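Local coordinates for probable histone-lysine N-methyltransferase, H3 lysine-9 specific SUVH9 (Arabidopsis thaliana, PDB 4NJ5), which acts in gene silencing, lacking methyltransferase activity itself and probably binding methylated DNA to recruit RNA polymerase V to chromatin, at residues D24-F29 with G55-D60; M32-R37 with D48-K53; F85-L90 with S120-G125; E153-R156 with G160-A163; N252-N257 with V262-F267. All coordinates share one frame; numbering follows the deposited sequence.

Interaction 1 of 5, residues D24-F29 with G55-D60; sequences DSLRMF and GSMMRD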
# COMPACT_ATOMS: atom_id res chain seq x y z
N ASP A 24 -6.35 2.48 -8.51
CA ASP A 24 -4.93 2.82 -8.58
C ASP A 24 -4.32 2.64 -9.98
O ASP A 24 -3.49 3.45 -10.41
CB ASP A 24 -4.12 2.06 -7.53
CG ASP A 24 -4.26 2.67 -6.14
OD1 ASP A 24 -4.29 3.91 -6.04
OD2 ASP A 24 -4.34 1.90 -5.15
N SER A 25 -4.76 1.60 -10.70
CA SER A 25 -4.31 1.43 -12.08
C SER A 25 -4.73 2.61 -12.96
O SER A 25 -3.95 3.11 -13.76
CB SER A 25 -4.84 0.13 -12.67
OG SER A 25 -4.32 -0.98 -11.97
N LEU A 26 -5.98 3.04 -12.79
CA LEU A 26 -6.52 4.16 -13.55
C LEU A 26 -5.75 5.44 -13.27
O LEU A 26 -5.34 6.15 -14.19
CB LEU A 26 -8.00 4.36 -13.23
CG LEU A 26 -8.96 4.74 -14.37
CD1 LEU A 26 -10.16 5.46 -13.78
CD2 LEU A 26 -8.28 5.60 -15.43
N ARG A 27 -5.57 5.75 -11.98
CA ARG A 27 -4.75 6.89 -11.58
C ARG A 27 -3.41 6.86 -12.29
O ARG A 27 -3.02 7.82 -12.96
CB ARG A 27 -4.50 6.88 -10.08
CG ARG A 27 -5.51 7.63 -9.24
CD ARG A 27 -4.91 7.98 -7.88
NE ARG A 27 -4.15 6.87 -7.30
CZ ARG A 27 -2.82 6.83 -7.22
NH1 ARG A 27 -2.10 7.84 -7.68
NH2 ARG A 27 -2.22 5.77 -6.69
N MET A 28 -2.71 5.73 -12.16
CA MET A 28 -1.39 5.59 -12.75
C MET A 28 -1.42 5.81 -14.27
O MET A 28 -0.50 6.39 -14.84
CB MET A 28 -0.77 4.24 -12.40
CG MET A 28 -0.37 4.13 -10.93
SD MET A 28 0.21 2.48 -10.47
CE MET A 28 1.62 2.31 -11.55
N PHE A 29 -2.50 5.36 -14.90
CA PHE A 29 -2.65 5.54 -16.34
C PHE A 29 -2.80 7.00 -16.73
O PHE A 29 -2.18 7.46 -17.69
CB PHE A 29 -3.85 4.75 -16.87
CG PHE A 29 -4.18 5.05 -18.30
CD1 PHE A 29 -3.41 4.54 -19.33
CD2 PHE A 29 -5.27 5.85 -18.62
CE1 PHE A 29 -3.71 4.82 -20.65
CE2 PHE A 29 -5.58 6.14 -19.94
CZ PHE A 29 -4.80 5.62 -20.95
N GLY A 55 -11.51 8.99 -9.86
CA GLY A 55 -12.78 8.89 -9.18
C GLY A 55 -13.99 9.14 -10.06
O GLY A 55 -14.91 8.32 -10.11
N SER A 56 -14.00 10.27 -10.77
CA SER A 56 -15.17 10.63 -11.59
C SER A 56 -15.38 9.65 -12.75
O SER A 56 -16.53 9.32 -13.10
CB SER A 56 -15.03 12.06 -12.13
OG SER A 56 -14.04 12.14 -13.14
N MET A 57 -14.28 9.19 -13.33
CA MET A 57 -14.34 8.18 -14.38
C MET A 57 -14.91 6.87 -13.85
O MET A 57 -15.70 6.22 -14.53
CB MET A 57 -12.96 7.94 -14.98
CG MET A 57 -12.46 9.09 -15.83
SD MET A 57 -10.82 8.75 -16.49
CE MET A 57 -11.19 7.37 -17.58
N MET A 58 -14.52 6.48 -12.64
CA MET A 58 -15.08 5.27 -12.07
C MET A 58 -16.55 5.46 -11.70
O MET A 58 -17.33 4.51 -11.71
CB MET A 58 -14.27 4.79 -10.87
CG MET A 58 -12.97 4.13 -11.28
SD MET A 58 -12.09 3.42 -9.88
CE MET A 58 -13.20 2.11 -9.40
N ARG A 59 -16.93 6.69 -11.39
CA ARG A 59 -18.32 7.00 -11.08
C ARG A 59 -19.17 6.82 -12.32
O ARG A 59 -20.26 6.25 -12.26
CB ARG A 59 -18.46 8.42 -10.55
CG ARG A 59 -19.89 8.77 -10.17
CD ARG A 59 -20.12 10.26 -10.25
NE ARG A 59 -19.62 10.80 -11.51
CZ ARG A 59 -18.92 11.92 -11.62
NH1 ARG A 59 -18.50 12.34 -12.80
NH2 ARG A 59 -18.62 12.62 -10.53
N ASP A 60 -18.68 7.32 -13.46
CA ASP A 60 -19.42 7.19 -14.71
C ASP A 60 -19.61 5.74 -15.15
O ASP A 60 -20.56 5.42 -15.86
CB ASP A 60 -18.74 7.99 -15.83
CG ASP A 60 -18.61 9.46 -15.50
OD1 ASP A 60 -19.50 10.00 -14.81
OD2 ASP A 60 -17.61 10.08 -15.93
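Leu26 carries the contact of 24-29 with 55-60, and its two methyl groups divide the work. CD1 sits between the side chains of Met57 and Met58, 3.9 Å from Met57 CB and 4.0 Å from Met58 CG. CD2 turns instead to the far end of Met57, where the nearest atom is CE at 4.0 Å. That end curls back because the Met57 chain, extended through chi2, bends at its last torsion (chi3 66°) and carries the methyl toward the leucine. Met58 runs past Leu26 in the opposite direction, so only its CG touches, while its side chain also packs on Thr19, Ile22 and Tyr23 one to two turns earlier in helix 8-35. Ala54 adds to the surface under Leu26, and Leu30 touches Met57. One residue beyond, Arg27 grips Asp24 of its own helix side-on: NH2 lies 2.9 Å and NE 3.2 Å from the same Asp24 OD1, with the oxygen in the guanidinium plane. Asp24 OD2 is bonded to Asn493, which probably steadies the carboxylate. The purely apolar meeting of one leucine with two consecutive methionines is typical of the apolar core where two helices pack across each other, here helices 8-35 and 46-60.

Interaction 2 of 5, residues M32-R37 with D48-K53; sequences MEEAKR and DGKAGK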
# COMPACT_ATOMS: atom_id res chain seq x y z
N MET A 32 0.50 8.53 -16.50
CA MET A 32 1.39 8.21 -17.62
C MET A 32 0.99 9.03 -18.85
O MET A 32 1.84 9.49 -19.61
CB MET A 32 1.37 6.71 -17.93
CG MET A 32 2.21 5.88 -16.96
SD MET A 32 3.96 6.31 -17.04
CE MET A 32 4.38 5.70 -18.67
N GLU A 33 -0.31 9.23 -19.02
CA GLU A 33 -0.81 9.96 -20.18
C GLU A 33 -0.40 11.42 -20.13
O GLU A 33 0.06 11.98 -21.13
CB GLU A 33 -2.33 9.83 -20.32
CG GLU A 33 -2.81 8.45 -20.80
CD GLU A 33 -2.19 8.03 -22.13
OE1 GLU A 33 -2.82 8.27 -23.18
OE2 GLU A 33 -1.09 7.44 -22.11
N GLU A 34 -0.54 12.04 -18.96
CA GLU A 34 -0.15 13.44 -18.82
C GLU A 34 1.38 13.63 -18.87
O GLU A 34 1.86 14.64 -19.37
CB GLU A 34 -0.74 14.04 -17.54
CG GLU A 34 -0.65 15.55 -17.44
CD GLU A 34 -1.98 16.24 -17.71
OE1 GLU A 34 -2.67 15.86 -18.69
OE2 GLU A 34 -2.33 17.17 -16.95
N ALA A 35 2.13 12.65 -18.38
CA ALA A 35 3.59 12.79 -18.21
C ALA A 35 4.29 12.49 -19.51
O ALA A 35 5.47 12.80 -19.69
CB ALA A 35 4.11 11.88 -17.12
N LYS A 36 3.55 11.86 -20.42
CA LYS A 36 4.03 11.62 -21.76
C LYS A 36 4.13 12.97 -22.47
O LYS A 36 4.95 13.16 -23.37
CB LYS A 36 3.05 10.67 -22.47
CG LYS A 36 3.70 9.80 -23.53
CD LYS A 36 2.83 8.59 -23.89
CE LYS A 36 2.87 7.53 -22.80
NZ LYS A 36 2.49 6.18 -23.31
N ARG A 37 3.32 13.93 -22.03
CA ARG A 37 3.29 15.26 -22.62
C ARG A 37 3.93 16.30 -21.72
O ARG A 37 3.40 17.39 -21.54
CB ARG A 37 1.86 15.66 -22.92
CG ARG A 37 1.02 14.53 -23.51
CD ARG A 37 -0.42 14.61 -23.02
NE ARG A 37 -1.35 13.87 -23.87
CZ ARG A 37 -2.63 13.64 -23.57
NH1 ARG A 37 -3.13 14.07 -22.42
NH2 ARG A 37 -3.40 12.96 -24.41
N ASP A 48 -3.42 14.93 -6.93
CA ASP A 48 -4.79 15.12 -6.44
C ASP A 48 -5.81 15.23 -7.57
O ASP A 48 -6.88 14.61 -7.52
CB ASP A 48 -4.85 16.34 -5.51
CG ASP A 48 -4.20 16.09 -4.16
OD1 ASP A 48 -3.36 15.18 -4.06
OD2 ASP A 48 -4.54 16.80 -3.19
N GLY A 49 -5.48 16.02 -8.59
CA GLY A 49 -6.34 16.18 -9.74
C GLY A 49 -6.55 14.87 -10.47
O GLY A 49 -7.67 14.55 -10.89
N LYS A 50 -5.48 14.09 -10.63
CA LYS A 50 -5.57 12.80 -11.30
C LYS A 50 -6.36 11.79 -10.47
O LYS A 50 -7.07 10.94 -11.01
CB LYS A 50 -4.18 12.27 -11.64
CG LYS A 50 -3.81 12.40 -13.11
CD LYS A 50 -4.19 13.76 -13.67
CE LYS A 50 -4.01 13.80 -15.18
NZ LYS A 50 -4.77 14.92 -15.82
N ALA A 51 -6.24 11.90 -9.15
CA ALA A 51 -7.03 11.09 -8.24
C ALA A 51 -8.52 11.39 -8.41
O ALA A 51 -9.34 10.48 -8.52
CB ALA A 51 -6.60 11.34 -6.82
N GLY A 52 -8.85 12.68 -8.45
CA GLY A 52 -10.22 13.11 -8.64
C GLY A 52 -10.79 12.66 -9.97
O GLY A 52 -11.95 12.25 -10.07
N LYS A 53 -9.96 12.73 -11.01
CA LYS A 53 -10.38 12.31 -12.33
C LYS A 53 -10.64 10.80 -12.37
O LYS A 53 -11.62 10.35 -12.96
CB LYS A 53 -9.35 12.70 -13.39
CG LYS A 53 -9.89 12.59 -14.81
CD LYS A 53 -11.22 13.31 -14.94
CE LYS A 53 -11.67 13.41 -16.39
NZ LYS A 53 -11.87 12.06 -17.00
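The carboxylate of Glu34 and the ammonium of Lys50 form a salt bridge between the two helices, with Glu34 OE2 3.5 Å from Lys50 NZ. At this length the pair is held by charge more than by a directed bond, and OE1 of Glu34 is scarcely farther from the same NZ, at 3.7 Å, so the ammonium faces both oxygens. The two side chains meet at about a right angle. Glu34 extends its CG away from the backbone N (chi1 -167°) and then bends at chi2, which turns the carboxylate over the end of the lysine; the aliphatic part also touches, Lys50 CE lying 4.0 Å from Glu34 CB. Lys50 bends at chi2, then runs straight to NZ. OE2 has a second, weak and long ion pair with Arg46, so two positive groups probably share this carboxylate. Were Glu34 an alanine, the Lys50 ammonium would probably lose its acidic mate and turn more freely. The contact lies at the surface, toward the C-terminal end of helix 8-35 and in the first half of helix 46-60. Lys50 also rests on Leu30 and Met31 of helix 8-35, while elsewhere on helix 46-60 Ala51 packs against Tyr23, Arg27 and Phe86.

Interaction 3 of 5, residues F85-L90 with S120-G125; sequences FFRFEL and SVIVSG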
# COMPACT_ATOMS: atom_id res chain seq x y z
N PHE A 85 -5.16 7.37 0.27
CA PHE A 85 -4.26 8.50 0.04
C PHE A 85 -4.95 9.75 -0.48
O PHE A 85 -4.35 10.83 -0.53
CB PHE A 85 -3.13 8.10 -0.90
CG PHE A 85 -2.33 6.93 -0.40
CD1 PHE A 85 -1.52 7.06 0.72
CD2 PHE A 85 -2.37 5.71 -1.06
CE1 PHE A 85 -0.78 5.99 1.18
CE2 PHE A 85 -1.63 4.64 -0.61
CZ PHE A 85 -0.83 4.77 0.51
N PHE A 86 -6.21 9.61 -0.89
CA PHE A 86 -6.95 10.73 -1.45
C PHE A 86 -8.38 10.75 -0.93
O PHE A 86 -8.96 9.70 -0.64
CB PHE A 86 -6.96 10.66 -2.98
CG PHE A 86 -5.59 10.61 -3.60
CD1 PHE A 86 -5.03 9.40 -3.97
CD2 PHE A 86 -4.86 11.77 -3.82
CE1 PHE A 86 -3.77 9.34 -4.55
CE2 PHE A 86 -3.60 11.73 -4.40
CZ PHE A 86 -3.05 10.51 -4.77
N ARG A 87 -8.95 11.94 -0.83
CA ARG A 87 -10.34 12.08 -0.42
C ARG A 87 -11.29 11.38 -1.38
O ARG A 87 -12.21 10.69 -0.96
CB ARG A 87 -10.72 13.56 -0.31
CG ARG A 87 -10.02 14.31 0.79
CD ARG A 87 -10.50 13.87 2.15
NE ARG A 87 -11.07 14.97 2.92
CZ ARG A 87 -12.37 15.19 3.06
NH1 ARG A 87 -12.81 16.21 3.78
NH2 ARG A 87 -13.23 14.37 2.48
N PHE A 88 -11.07 11.55 -2.68
CA PHE A 88 -11.95 10.98 -3.69
C PHE A 88 -11.96 9.46 -3.61
O PHE A 88 -12.98 8.80 -3.84
CB PHE A 88 -11.50 11.42 -5.08
CG PHE A 88 -12.62 11.93 -5.94
CD1 PHE A 88 -13.45 11.05 -6.61
CD2 PHE A 88 -12.82 13.29 -6.11
CE1 PHE A 88 -14.47 11.52 -7.42
CE2 PHE A 88 -13.83 13.76 -6.91
CZ PHE A 88 -14.66 12.87 -7.57
N GLU A 89 -10.80 8.91 -3.27
CA GLU A 89 -10.65 7.48 -3.05
C GLU A 89 -11.69 6.99 -2.04
O GLU A 89 -12.27 5.92 -2.21
CB GLU A 89 -9.23 7.18 -2.55
CG GLU A 89 -8.86 5.72 -2.56
CD GLU A 89 -7.39 5.49 -2.27
OE1 GLU A 89 -6.66 6.47 -2.02
OE2 GLU A 89 -6.96 4.31 -2.30
N LEU A 90 -11.93 7.78 -1.00
CA LEU A 90 -12.93 7.46 0.01
C LEU A 90 -14.33 7.38 -0.59
O LEU A 90 -15.17 6.61 -0.12
CB LEU A 90 -12.91 8.48 1.14
CG LEU A 90 -11.57 8.61 1.88
CD1 LEU A 90 -11.64 9.73 2.91
CD2 LEU A 90 -11.20 7.30 2.53
N SER A 120 -20.92 9.66 8.04
CA SER A 120 -19.47 9.63 7.98
C SER A 120 -18.84 10.98 8.28
O SER A 120 -19.32 12.01 7.80
CB SER A 120 -19.02 9.13 6.60
OG SER A 120 -17.70 8.62 6.66
N VAL A 121 -17.76 10.96 9.05
CA VAL A 121 -17.01 12.18 9.34
C VAL A 121 -15.53 12.02 9.05
O VAL A 121 -14.97 10.93 9.18
CB VAL A 121 -17.20 12.65 10.80
CG1 VAL A 121 -18.63 13.11 11.04
CG2 VAL A 121 -16.81 11.54 11.77
N ILE A 122 -14.90 13.12 8.64
CA ILE A 122 -13.46 13.16 8.46
C ILE A 122 -12.86 13.89 9.65
O ILE A 122 -13.23 15.03 9.93
CB ILE A 122 -13.07 13.91 7.18
CG1 ILE A 122 -13.84 13.38 5.98
CG2 ILE A 122 -11.57 13.80 6.94
CD1 ILE A 122 -13.40 12.01 5.53
N VAL A 123 -11.95 13.23 10.35
CA VAL A 123 -11.33 13.84 11.51
C VAL A 123 -9.84 14.05 11.30
O VAL A 123 -9.11 13.11 10.99
CB VAL A 123 -11.53 12.98 12.77
CG1 VAL A 123 -10.86 13.64 13.98
CG2 VAL A 123 -13.01 12.76 13.03
N SER A 124 -9.39 15.29 11.47
CA SER A 124 -7.97 15.60 11.41
C SER A 124 -7.26 15.06 12.65
O SER A 124 -7.80 15.11 13.76
CB SER A 124 -7.76 17.11 11.31
OG SER A 124 -8.36 17.64 10.14
N GLY A 125 -6.05 14.55 12.47
CA GLY A 125 -5.25 14.07 13.59
C GLY A 125 -4.78 15.19 14.50
O GLY A 125 -4.61 16.33 14.07
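Two bends in Arg87, at chi2 (-70°) and chi3 (-121°), fold its chain round and bring the guanidinium up against Ile122, although the CB of the arginine does not itself point at the strand. On the other side, Ile122 sets CG1 beside its backbone N (chi1 -51°) and bends again at chi2, which carries CD1 across to the short helix 87-92. The guanidinium takes Ile122 CG1 over one face: the carbon stands 3.4 Å above the plane, displaced toward the rim, and is equally far, 3.7 Å, from Arg87 NH1 and NH2. CD1 of the isoleucine also lies 3.9 Å from NH2, and it meets Leu90 CD1 tip to tip at 3.9 Å. Thus one isoleucine fills the angle between an arginine and a leucine placed three residues apart, nearly a helical turn. Leu90 goes on to touch Ile177 in the adjoining strand 174-180, and Ile122 also touches His96. Glu89 probably steadies the helix start: its OE1 accepts from Phe85 N at 2.9 Å, and its OE2 forms a salt bridge with Arg20 of helix 8-35. The contact therefore lays helix 87-92 against strand 117-124 of the sheet in the SRA domain. The guanidinium spends its N-H groups elsewhere, NH2 on the carbonyl of His98 and NH1 on that of Ser101. With these bonds fixing its rotation, the flat cation can offer a face to a hydrocarbon, so the contact with the strand is one of van der Waals packing, without a charge partner in Ile122 or Leu90.

Interaction 4 of 5, residues E153-R156 with G160-A163; sequences EHQR and GNLA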
# COMPACT_ATOMS: atom_id res chain seq x y z
N GLU A 153 -18.56 33.27 10.05
CA GLU A 153 -19.91 33.62 10.48
C GLU A 153 -20.46 32.53 11.39
O GLU A 153 -19.87 31.46 11.50
CB GLU A 153 -20.84 33.83 9.28
CG GLU A 153 -21.00 32.61 8.39
CD GLU A 153 -21.84 32.89 7.15
OE1 GLU A 153 -23.02 33.28 7.30
OE2 GLU A 153 -21.31 32.72 6.03
N HIS A 154 -21.57 32.82 12.06
CA HIS A 154 -22.20 31.86 12.96
C HIS A 154 -22.62 30.60 12.21
O HIS A 154 -23.17 30.68 11.11
CB HIS A 154 -23.42 32.47 13.65
CG HIS A 154 -23.14 33.75 14.36
ND1 HIS A 154 -22.12 33.90 15.27
CD2 HIS A 154 -23.75 34.96 14.30
CE1 HIS A 154 -22.11 35.13 15.74
NE2 HIS A 154 -23.10 35.80 15.17
N GLN A 155 -22.36 29.44 12.80
CA GLN A 155 -22.82 28.20 12.21
C GLN A 155 -24.33 28.10 12.34
O GLN A 155 -24.94 28.75 13.20
CB GLN A 155 -22.13 26.99 12.86
CG GLN A 155 -20.67 26.87 12.48
CD GLN A 155 -20.05 25.54 12.88
OE1 GLN A 155 -20.70 24.70 13.51
NE2 GLN A 155 -18.80 25.33 12.51
N ARG A 156 -24.96 27.32 11.48
CA ARG A 156 -26.39 27.09 11.57
C ARG A 156 -26.70 25.61 11.68
O ARG A 156 -25.99 24.79 11.11
CB ARG A 156 -27.12 27.75 10.39
CG ARG A 156 -27.12 29.26 10.48
CD ARG A 156 -27.61 29.94 9.22
NE ARG A 156 -27.56 31.40 9.34
CZ ARG A 156 -28.56 32.16 9.77
NH1 ARG A 156 -29.72 31.61 10.12
NH2 ARG A 156 -28.41 33.47 9.85
N GLY A 160 -25.24 19.40 7.30
CA GLY A 160 -24.37 18.48 8.02
C GLY A 160 -24.55 18.51 9.52
O GLY A 160 -24.60 17.47 10.17
N ASN A 161 -24.65 19.72 10.08
CA ASN A 161 -24.80 19.89 11.52
C ASN A 161 -26.10 19.27 12.04
O ASN A 161 -26.10 18.52 13.02
CB ASN A 161 -24.73 21.37 11.88
CG ASN A 161 -23.40 22.00 11.49
OD1 ASN A 161 -22.41 21.31 11.28
ND2 ASN A 161 -23.38 23.33 11.38
N LEU A 162 -27.20 19.60 11.37
CA LEU A 162 -28.51 19.04 11.71
C LEU A 162 -28.45 17.53 11.57
O LEU A 162 -29.02 16.80 12.39
CB LEU A 162 -29.60 19.61 10.80
CG LEU A 162 -31.04 19.14 11.05
CD1 LEU A 162 -31.47 19.41 12.48
CD2 LEU A 162 -32.00 19.79 10.07
N ALA A 163 -27.76 17.05 10.55
CA ALA A 163 -27.62 15.62 10.32
C ALA A 163 -26.88 14.94 11.47
O ALA A 163 -27.23 13.84 11.88
CB ALA A 163 -26.92 15.36 9.00
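In the SRA domain, the loop that follows strand 136-140 is tied to the first turn of helix 159-169 by an asparagine side chain. Asn161 ND2, reaching back from the helix, donates to the backbone carbonyl of Arg156 over 3.0 Å, with an N-H...O angle of 157°. The donor approaches from above the carbonyl plane. CG of Asn161 stands beside its own backbone N (chi1 -60°), an orientation that directs the amide at the loop. Its other end is used as well: OD1 accepts from the backbone N of Gln142, so both polar atoms of this buried amide are satisfied and its flip is settled. Gln155 brings a second amide near. The two side chains cross at about a right angle, yet their amide planes are tilted only 20° from each other. Gln155 bonds away from Asn161, with NE2 giving to the carbonyl of Gly141 and OE1 accepting from Phe214 N in strand 212-220. Phe214 and Tyr216 of that strand and Ile103 of strand 103-106 pack round Asn161. The two amides thus join the loop, the helix start and strand 212-220. Between them, Gln155 OE1 comes no closer to Asn161 ND2 than 3.7 Å.

Interaction 5 of 5, residues N252-N257 with V262-F267; sequences NFDISN and VPVYLF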
# COMPACT_ATOMS: atom_id res chain seq x y z
N ASN A 252 18.01 -6.67 18.24
CA ASN A 252 18.96 -5.95 17.41
C ASN A 252 18.22 -5.03 16.44
O ASN A 252 17.19 -5.42 15.88
CB ASN A 252 19.82 -6.95 16.64
CG ASN A 252 21.07 -6.33 16.06
OD1 ASN A 252 21.01 -5.60 15.07
ND2 ASN A 252 22.21 -6.62 16.66
N PHE A 253 18.73 -3.82 16.24
CA PHE A 253 18.04 -2.85 15.40
C PHE A 253 18.51 -2.84 13.95
O PHE A 253 17.99 -2.08 13.13
CB PHE A 253 18.12 -1.44 16.00
CG PHE A 253 17.07 -1.17 17.05
CD1 PHE A 253 15.73 -1.19 16.71
CD2 PHE A 253 17.43 -0.90 18.36
CE1 PHE A 253 14.76 -0.95 17.66
CE2 PHE A 253 16.47 -0.65 19.31
CZ PHE A 253 15.13 -0.68 18.97
N ASP A 254 19.47 -3.70 13.63
CA ASP A 254 19.94 -3.85 12.25
C ASP A 254 20.67 -5.18 12.06
O ASP A 254 21.87 -5.27 12.32
CB ASP A 254 20.86 -2.68 11.87
CG ASP A 254 21.19 -2.67 10.39
OD1 ASP A 254 20.47 -3.34 9.62
OD2 ASP A 254 22.16 -1.99 9.99
N ILE A 255 19.94 -6.20 11.62
CA ILE A 255 20.54 -7.51 11.35
C ILE A 255 21.19 -7.47 9.98
O ILE A 255 22.10 -8.24 9.69
CB ILE A 255 19.49 -8.64 11.37
CG1 ILE A 255 18.46 -8.43 10.26
CG2 ILE A 255 18.84 -8.72 12.72
CD1 ILE A 255 17.55 -9.63 10.07
N SER A 256 20.71 -6.57 9.14
CA SER A 256 21.40 -6.25 7.90
C SER A 256 22.80 -5.85 8.26
O SER A 256 23.74 -6.04 7.52
CB SER A 256 20.70 -5.12 7.18
OG SER A 256 21.55 -3.99 7.11
N ASN A 257 22.91 -5.24 9.42
CA ASN A 257 24.21 -4.96 10.01
C ASN A 257 24.97 -4.02 9.10
O ASN A 257 26.14 -4.25 8.72
CB ASN A 257 24.99 -6.27 10.28
CG ASN A 257 25.72 -6.26 11.58
OD1 ASN A 257 25.28 -6.87 12.57
ND2 ASN A 257 26.84 -5.55 11.62
N VAL A 262 19.17 1.04 4.94
CA VAL A 262 18.27 1.26 6.06
C VAL A 262 18.40 0.10 7.04
O VAL A 262 18.70 -1.02 6.63
CB VAL A 262 16.80 1.42 5.59
CG1 VAL A 262 16.59 2.80 4.98
CG2 VAL A 262 16.43 0.33 4.60
N PRO A 263 18.20 0.37 8.34
CA PRO A 263 18.33 -0.69 9.35
C PRO A 263 17.20 -1.71 9.26
O PRO A 263 16.08 -1.34 8.90
CB PRO A 263 18.25 0.08 10.67
CG PRO A 263 17.52 1.34 10.34
CD PRO A 263 17.93 1.69 8.94
N VAL A 264 17.49 -2.97 9.57
CA VAL A 264 16.47 -4.01 9.58
C VAL A 264 16.23 -4.49 11.00
O VAL A 264 17.08 -5.14 11.60
CB VAL A 264 16.84 -5.21 8.70
CG1 VAL A 264 15.72 -6.24 8.70
CG2 VAL A 264 17.15 -4.76 7.28
N TYR A 265 15.06 -4.17 11.54
CA TYR A 265 14.76 -4.47 12.94
C TYR A 265 14.59 -5.96 13.20
O TYR A 265 14.14 -6.70 12.33
CB TYR A 265 13.48 -3.76 13.39
CG TYR A 265 13.59 -2.27 13.59
CD1 TYR A 265 14.71 -1.55 13.18
CD2 TYR A 265 12.56 -1.58 14.22
CE1 TYR A 265 14.78 -0.19 13.37
CE2 TYR A 265 12.63 -0.22 14.42
CZ TYR A 265 13.74 0.47 13.99
OH TYR A 265 13.79 1.83 14.20
N LEU A 266 14.95 -6.39 14.40
CA LEU A 266 14.69 -7.75 14.84
C LEU A 266 14.00 -7.71 16.20
O LEU A 266 14.58 -7.27 17.19
CB LEU A 266 15.99 -8.55 14.94
CG LEU A 266 15.79 -9.97 15.46
CD1 LEU A 266 14.96 -10.77 14.48
CD2 LEU A 266 17.12 -10.65 15.73
N PHE A 267 12.75 -8.18 16.24
CA PHE A 267 11.92 -8.04 17.42
C PHE A 267 11.39 -9.38 17.90
O PHE A 267 10.98 -10.21 17.10
CB PHE A 267 10.76 -7.10 17.13
CG PHE A 267 9.90 -6.81 18.33
CD1 PHE A 267 10.32 -5.92 19.29
CD2 PHE A 267 8.67 -7.43 18.48
CE1 PHE A 267 9.53 -5.65 20.40
CE2 PHE A 267 7.87 -7.16 19.57
CZ PHE A 267 8.31 -6.27 20.54
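Phe253 points an edge into the face of Tyr265 in a T-shaped stack, the ring planes at 71° and the centroids 4.9 Å apart. The leading atom is Phe253 CD1, poised over the centre of the tyrosine ring. Tyr250 meets both rings, stacking on Phe253 and standing steeply to Tyr265, whose hydroxyl is bonded to the carbonyl of Leu238. Away from this aromatic group, Ile255 turns two branches to the strand: CG1 crosses obliquely over Val264, while CG2 meets Leu266 CB at 3.6 Å, the side chains roughly perpendicular. Ser256 CB presses on Val264 CG2, also at 3.6 Å. Asp254 lies against Pro263, its carboxylate extended away from its backbone N (chi1 -171°), and this brings OD1 to Val264 N at 3.0 Å. That donor comes from above the carboxylate plane, whereas Ser256 OG gives its proton to the same OD1 from the syn side at 2.8 Å. OD2 accepts from Gly258 N. A leucine in place of Asp254 would probably leave Val264 N and the Ser256 hydroxyl without their shared acceptor and let the turn drift from the strand. Upstream, Asn252 OD1 receives Asp254 N in an Asx turn, and Asn252 pairs antiparallel with Leu266, whose N donates to Asn252 O at 2.9 Å. Ile255 N then closes on Val264 O in its carbonyl plane. The carboxylate thus appears to stand in for a backbone acceptor where regular pairing stops: polar bonds to main-chain groups set the course of the connection between strands 250-252 and 264-267, and the flanking apolar and aromatic contacts pack it down.

Overall arrangement
Interactions 1 and 2 share helices 8-35 and 46-60; their centres are about 10 Å apart, and along the chain interaction 2 falls between the two segments of interaction 1. Interaction 3 follows, its centre about 18 Å from that of interaction 1, and it touches the helical pair through Phe86 and Phe88, which pack on helix 46-60. Interactions 3 and 4 both lie in the SRA domain, centres about 20 Å apart. Interaction 5 comes last, in a different sheet, about 52 Å between centres from interaction 4 and across the chain's centre from interactions 1 and 2. The N-terminal helices thus adjoin the SRA domain, while all five contacts lie away from the zinc cluster.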